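Putative citrate lyase (Ralstonia eutropha, PDB 3QQW) probably acts as a magnesium-dependent lyase of the HpcH/HpaI aldolase/citrate lyase family, perhaps cleaving citramalyl-CoA, on a TIM-barrel fold. Local coordinates at residues 86-91 against 114-119; 148-153 against 168-173. One frame throughout, in Å; residues are numbered along the deposited sequence.

Interaction 1 of 2, residues 86-91 against 114-119; sequences GARIHD and YITVPK
The Y114 ring presents one face to G86, whose CA stands 3.7 Å from the ring centroid, almost on the ring normal, as a CH-pi contact; the ring also stacks with that of H149, and its OH bonds T52. With CG in the crowded position between backbone N and carbonyl carbon (chi1 54°), the ring lies flat against the backbone of G86, whose lack of a CB leaves room for it. Parallel strand hydrogen bonds run from A87 N to Y114 O, from T116 N to A87 O at 2.8 Å and nearly straight (174°), and from I89 N to T116 O at 3.1 Å. On the R88 and T116 face, the two CB atoms meet at 3.8 Å, and R88 CD reaches P118 CB, 3.9 Å away. A87 and I115 form the opposite face; I89, just beyond the strand end, packs its CG2 3.8 Å from I115 CG2. P118 CG packs on I89 O, and a water links K119 O with D91 OD2, which also bonds S93. Strand pairing thus carries two cations to the predicted active site: D54 orients and neutralises R88, a predicted substrate ligand, while salt bridges to E56 and D179 probably favour the ammonium form of K119.

Interaction 2 of 2, residues 148-153 against 168-173; sequences VHVLIE and PNIEVL
H149 places CG beside its backbone N and anti to the carbonyl carbon (chi1 -64°), while E171 takes the crowded position between N and carbonyl carbon (chi1 65°) and then runs extended, so imidazole and carboxylate meet at their ends. H149 NE2 donates to E171 OE2 at 2.8 Å, along the anti lone pair of that oxygen. The oxygen lies in the ring plane, although the carboxylate is turned 40° from it. V172 CG2 covers one face of the same ring, 3.6 Å from its centroid, in a CH-pi contact. Histidine suits this place because its edge can bond while its face packs on a branched aliphatic group; the acid probably favours a protonated or polarised ring.

A beta bulge brings E171 there: V148 pairs with I170 but H149 with V172, leaving E171 as the extra residue. Its N still bonds V148 O at 2.9 Å, V148 N bonds N169 O at 2.7 Å, and V150 N bonds V172 O at 2.9 Å, with the donor above that carbonyl's plane. N169 has a positive phi, a backbone turn that asparagine tolerates well. On the V148, V150, I170 and L173 face the contact is purely aliphatic: V150 CG2 touches I170 CD1 at 3.7 Å and its CB touches L173 CD2 at 4.0 Å.

That apolar face packs outward on helix 123-139 through I130 and V126, and on helix 161-164. The H149 ring lies on the barrel's inner side, stacked on Y114, and strand 115-117 flanks strand 148-152 in the sheet.

Overall arrangement
Both contacts are buried and join consecutive neighbours of one closed eight-stranded parallel barrel, interaction 1 spanning strands 85-88 and 115-117, interaction 2 strands 148-152 and 170-175. Between them strands 115-117 and 148-152 pair directly, V117 N probably bonding H149 O, while T116 CG2 packs on L151 CD2. Interaction 1 has a regular register and runs into loops carrying charged residues; interaction 2 is bulged, and its polar pair sits near the strand starts, with mainly aliphatic packing farther along. The C-terminal ends converge: K119 N lies 2.7 Å from E153 OE2, a probable hydrogen bond, so the predicted magnesium ligand E153 is tied to the R88 and K119 side of the site.

Interaction 1 of 2, residues 86-91 against 114-119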
loop_
_atom_site.group_PDB
_atom_site.type_symbol
_atom_site.label_atom_id
_atom_site.label_comp_id
_atom_site.label_asym_id
_atom_site.label_seq_id
_atom_site.Cartn_x
_atom_site.Cartn_y
_atom_site.Cartn_z
ATOM N N GLY C 86 -32.355 -0.129 4.017
ATOM C CA GLY C 86 -31.504 -0.386 5.174
ATOM C C GLY C 86 -31.468 0.843 6.061
ATOM O O GLY C 86 -32.142 1.839 5.777
ATOM N N ALA C 87 -30.679 0.802 7.130
ATOM C CA ALA C 87 -30.585 1.941 8.035
ATOM C C ALA C 87 -29.169 2.189 8.486
ATOM O O ALA C 87 -28.437 1.248 8.755
ATOM C CB ALA C 87 -31.474 1.727 9.251
ATOM N N ARG C 88 -28.787 3.453 8.604
ATOM C CA ARG C 88 -27.489 3.797 9.169
ATOM C C ARG C 88 -27.755 4.176 10.603
ATOM O O ARG C 88 -28.459 5.142 10.857
ATOM C CB ARG C 88 -26.733 4.915 8.400
ATOM C CG ARG C 88 -25.510 5.362 9.206
ATOM C CD ARG C 88 -24.445 6.165 8.514
ATOM N NE ARG C 88 -24.941 7.397 7.912
ATOM C CZ ARG C 88 -24.201 8.211 7.156
ATOM N NH1 ARG C 88 -22.905 7.963 6.966
ATOM N NH2 ARG C 88 -24.744 9.299 6.612
ATOM N N ILE C 89 -27.204 3.409 11.538
ATOM C CA ILE C 89 -27.310 3.652 12.965
ATOM C C ILE C 89 -26.185 4.610 13.354
ATOM O O ILE C 89 -25.357 4.931 12.527
ATOM C CB ILE C 89 -27.240 2.273 13.713
ATOM C CG1 ILE C 89 -25.829 1.591 13.536
ATOM C CG2 ILE C 89 -28.403 1.352 13.225
ATOM C CD1 ILE C 89 -25.528 0.402 14.434
ATOM N N HIS C 90 -26.134 5.040 14.598
ATOM C CA HIS C 90 -25.087 5.895 15.136
ATOM C C HIS C 90 -23.764 5.098 15.306
ATOM O O HIS C 90 -23.779 3.869 15.325
ATOM C CB HIS C 90 -25.554 6.500 16.482
ATOM C CG HIS C 90 -26.620 7.550 16.311
ATOM N ND1 HIS C 90 -27.978 7.218 16.277
ATOM C CD2 HIS C 90 -26.499 8.884 16.121
ATOM C CE1 HIS C 90 -28.622 8.357 16.107
ATOM N NE2 HIS C 90 -27.771 9.387 16.019
ATOM N N ASP C 91 -22.623 5.808 15.426
ATOM C CA ASP C 91 -21.325 5.174 15.520
ATOM C C ASP C 91 -21.135 4.376 16.842
ATOM O O ASP C 91 -21.866 4.614 17.810
ATOM C CB ASP C 91 -20.219 6.210 15.319
ATOM C CG ASP C 91 -20.055 7.159 16.451
ATOM O OD1 ASP C 91 -20.688 8.236 16.418
ATOM O OD2 ASP C 91 -19.285 6.842 17.369
ATOM N N TYR C 114 -30.257 -4.172 5.498
ATOM C CA TYR C 114 -28.916 -4.071 6.068
ATOM C C TYR C 114 -28.842 -2.985 7.126
ATOM O O TYR C 114 -29.725 -2.121 7.210
ATOM C CB TYR C 114 -27.849 -3.774 4.974
ATOM C CG TYR C 114 -28.165 -2.563 4.142
ATOM C CD1 TYR C 114 -27.757 -1.289 4.540
ATOM C CD2 TYR C 114 -28.871 -2.679 2.946
ATOM C CE1 TYR C 114 -28.076 -0.157 3.787
ATOM C CE2 TYR C 114 -29.206 -1.555 2.194
ATOM C CZ TYR C 114 -28.807 -0.299 2.618
ATOM O OH TYR C 114 -29.109 0.802 1.852
ATOM N N ILE C 115 -27.737 -2.995 7.887
ATOM C CA ILE C 115 -27.420 -1.954 8.850
ATOM C C ILE C 115 -26.066 -1.391 8.441
ATOM O O ILE C 115 -25.112 -2.142 8.216
ATOM C CB ILE C 115 -27.457 -2.440 10.325
ATOM C CG1 ILE C 115 -28.907 -2.607 10.779
ATOM C CG2 ILE C 115 -26.696 -1.486 11.263
ATOM C CD1 ILE C 115 -29.041 -3.448 11.953
ATOM N N THR C 116 -26.007 -0.067 8.314
ATOM C CA THR C 116 -24.795 0.672 8.001
ATOM C C THR C 116 -24.218 1.153 9.331
ATOM O O THR C 116 -24.909 1.816 10.117
ATOM C CB THR C 116 -25.080 1.754 6.996
ATOM O OG1 THR C 116 -25.541 1.132 5.800
ATOM C CG2 THR C 116 -23.856 2.587 6.685
ATOM N N VAL C 117 -22.970 0.751 9.600
ATOM C CA VAL C 117 -22.248 1.073 10.839
ATOM C C VAL C 117 -21.191 2.141 10.512
ATOM O O VAL C 117 -20.242 1.882 9.755
ATOM C CB VAL C 117 -21.627 -0.202 11.472
ATOM C CG1 VAL C 117 -20.878 0.112 12.757
ATOM C CG2 VAL C 117 -22.671 -1.279 11.690
ATOM N N PRO C 118 -21.302 3.324 11.123
ATOM C CA PRO C 118 -20.361 4.398 10.789
ATOM C C PRO C 118 -19.249 4.612 11.815
ATOM O O PRO C 118 -19.367 4.203 12.970
ATOM C CB PRO C 118 -21.266 5.629 10.778
ATOM C CG PRO C 118 -22.262 5.341 11.844
ATOM C CD PRO C 118 -22.387 3.830 11.986
ATOM N N LYS C 119 -18.192 5.328 11.385
ATOM C CA LYS C 119 -17.126 5.852 12.221
ATOM C C LYS C 119 -16.492 4.872 13.224
ATOM O O LYS C 119 -16.036 5.319 14.287
ATOM C CB LYS C 119 -17.685 7.058 13.001
ATOM C CG LYS C 119 -17.524 8.400 12.309
ATOM C CD LYS C 119 -18.574 9.394 12.832
ATOM C CE LYS C 119 -18.967 10.451 11.820
ATOM N NZ LYS C 119 -19.684 9.880 10.646
HETATM O O HOH W 1 -16.430 5.368 16.969
#

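Interaction 2 of 2, residues 148-153 against 168-173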
loop_
_atom_site.group_PDB
_atom_site.type_symbol
_atom_site.label_atom_id
_atom_site.label_comp_id
_atom_site.label_asym_id
_atom_site.label_seq_id
_atom_site.Cartn_x
_atom_site.Cartn_y
_atom_site.Cartn_z
ATOM N N VAL C 148 -24.434 -6.427 7.068
ATOM C CA VAL C 148 -23.830 -5.213 7.615
ATOM C C VAL C 148 -22.971 -4.516 6.551
ATOM O O VAL C 148 -22.287 -5.170 5.754
ATOM C CB VAL C 148 -23.002 -5.548 8.899
ATOM C CG1 VAL C 148 -22.374 -4.305 9.493
ATOM C CG2 VAL C 148 -23.864 -6.260 9.941
ATOM N N HIS C 149 -23.049 -3.178 6.552
ATOM C CA HIS C 149 -22.269 -2.246 5.730
ATOM C C HIS C 149 -21.400 -1.486 6.688
ATOM O O HIS C 149 -21.917 -0.882 7.639
ATOM C CB HIS C 149 -23.155 -1.300 4.916
ATOM C CG HIS C 149 -24.019 -1.954 3.876
ATOM N ND1 HIS C 149 -24.657 -1.196 2.909
ATOM C CD2 HIS C 149 -24.351 -3.260 3.702
ATOM C CE1 HIS C 149 -25.350 -2.055 2.178
ATOM N NE2 HIS C 149 -25.196 -3.315 2.621
ATOM N N VAL C 150 -20.083 -1.565 6.511
ATOM C CA VAL C 150 -19.164 -0.918 7.453
ATOM C C VAL C 150 -18.451 0.243 6.786
ATOM O O VAL C 150 -17.821 0.084 5.739
ATOM C CB VAL C 150 -18.158 -1.947 8.051
ATOM C CG1 VAL C 150 -17.189 -1.290 9.016
ATOM C CG2 VAL C 150 -18.899 -3.075 8.748
ATOM N N LEU C 151 -18.547 1.419 7.405
ATOM C CA LEU C 151 -17.811 2.588 6.936
ATOM C C LEU C 151 -16.353 2.482 7.329
ATOM O O LEU C 151 -16.043 2.191 8.491
ATOM C CB LEU C 151 -18.389 3.880 7.530
ATOM C CG LEU C 151 -19.413 4.702 6.725
ATOM C CD1 LEU C 151 -18.868 5.173 5.401
ATOM C CD2 LEU C 151 -20.692 3.988 6.587
ATOM N N ILE C 152 -15.463 2.710 6.357
ATOM C CA ILE C 152 -14.013 2.808 6.563
ATOM C C ILE C 152 -13.738 4.278 6.393
ATOM O O ILE C 152 -13.721 4.776 5.270
ATOM C CB ILE C 152 -13.201 1.873 5.633
ATOM C CG1 ILE C 152 -13.696 0.381 5.765
ATOM C CG2 ILE C 152 -11.687 2.021 5.887
ATOM C CD1 ILE C 152 -13.629 -0.283 7.201
ATOM N N GLU C 153 -13.710 5.014 7.526
ATOM C CA GLU C 153 -13.575 6.471 7.487
ATOM C C GLU C 153 -12.724 7.023 8.640
ATOM O O GLU C 153 -12.805 8.214 8.962
ATOM C CB GLU C 153 -14.958 7.133 7.467
ATOM C CG GLU C 153 -15.889 6.797 8.618
ATOM C CD GLU C 153 -17.320 7.263 8.414
ATOM O OE1 GLU C 153 -17.569 8.044 7.471
ATOM O OE2 GLU C 153 -18.203 6.838 9.193
ATOM N N PRO C 168 -17.960 -11.519 10.275
ATOM C CA PRO C 168 -19.157 -12.113 9.651
ATOM C C PRO C 168 -20.250 -11.123 9.282
ATOM O O PRO C 168 -20.428 -10.092 9.934
ATOM C CB PRO C 168 -19.677 -13.082 10.737
ATOM C CG PRO C 168 -19.195 -12.504 12.036
ATOM C CD PRO C 168 -17.841 -11.924 11.700
ATOM N N ASN C 169 -21.031 -11.494 8.261
ATOM C CA ASN C 169 -22.212 -10.784 7.768
ATOM C C ASN C 169 -21.942 -9.413 7.164
ATOM O O ASN C 169 -22.886 -8.681 6.935
ATOM C CB ASN C 169 -23.302 -10.676 8.849
ATOM C CG ASN C 169 -23.612 -12.004 9.494
ATOM O OD1 ASN C 169 -23.594 -13.063 8.854
ATOM N ND2 ASN C 169 -23.834 -11.986 10.797
ATOM N N ILE C 170 -20.697 -9.085 6.828
ATOM C CA ILE C 170 -20.402 -7.829 6.133
ATOM C C ILE C 170 -20.578 -8.104 4.652
ATOM O O ILE C 170 -20.058 -9.098 4.125
ATOM C CB ILE C 170 -18.999 -7.241 6.477
ATOM C CG1 ILE C 170 -18.895 -6.935 7.993
ATOM C CG2 ILE C 170 -18.657 -5.974 5.623
ATOM C CD1 ILE C 170 -17.496 -6.522 8.433
ATOM N N GLU C 171 -21.346 -7.253 3.987
ATOM C CA GLU C 171 -21.528 -7.397 2.540
ATOM C C GLU C 171 -21.015 -6.150 1.826
ATOM O O GLU C 171 -20.742 -6.220 0.628
ATOM C CB GLU C 171 -22.979 -7.732 2.156
ATOM C CG GLU C 171 -23.964 -6.625 2.470
ATOM C CD GLU C 171 -25.363 -6.809 1.920
ATOM O OE1 GLU C 171 -25.706 -7.926 1.471
ATOM O OE2 GLU C 171 -26.134 -5.826 1.985
ATOM N N VAL C 172 -20.836 -5.033 2.554
ATOM C CA VAL C 172 -20.304 -3.803 1.974
ATOM C C VAL C 172 -19.279 -3.146 2.918
ATOM O O VAL C 172 -19.472 -3.124 4.136
ATOM C CB VAL C 172 -21.404 -2.761 1.587
ATOM C CG1 VAL C 172 -20.795 -1.435 1.161
ATOM C CG2 VAL C 172 -22.344 -3.267 0.513
ATOM N N LEU C 173 -18.200 -2.589 2.321
ATOM C CA LEU C 173 -17.233 -1.689 2.942
ATOM C C LEU C 173 -17.447 -0.361 2.256
ATOM O O LEU C 173 -17.346 -0.268 1.030
ATOM C CB LEU C 173 -15.773 -2.145 2.863
ATOM C CG LEU C 173 -15.383 -3.435 3.605
ATOM C CD1 LEU C 173 -13.880 -3.642 3.537
ATOM C CD2 LEU C 173 -15.837 -3.405 5.090
#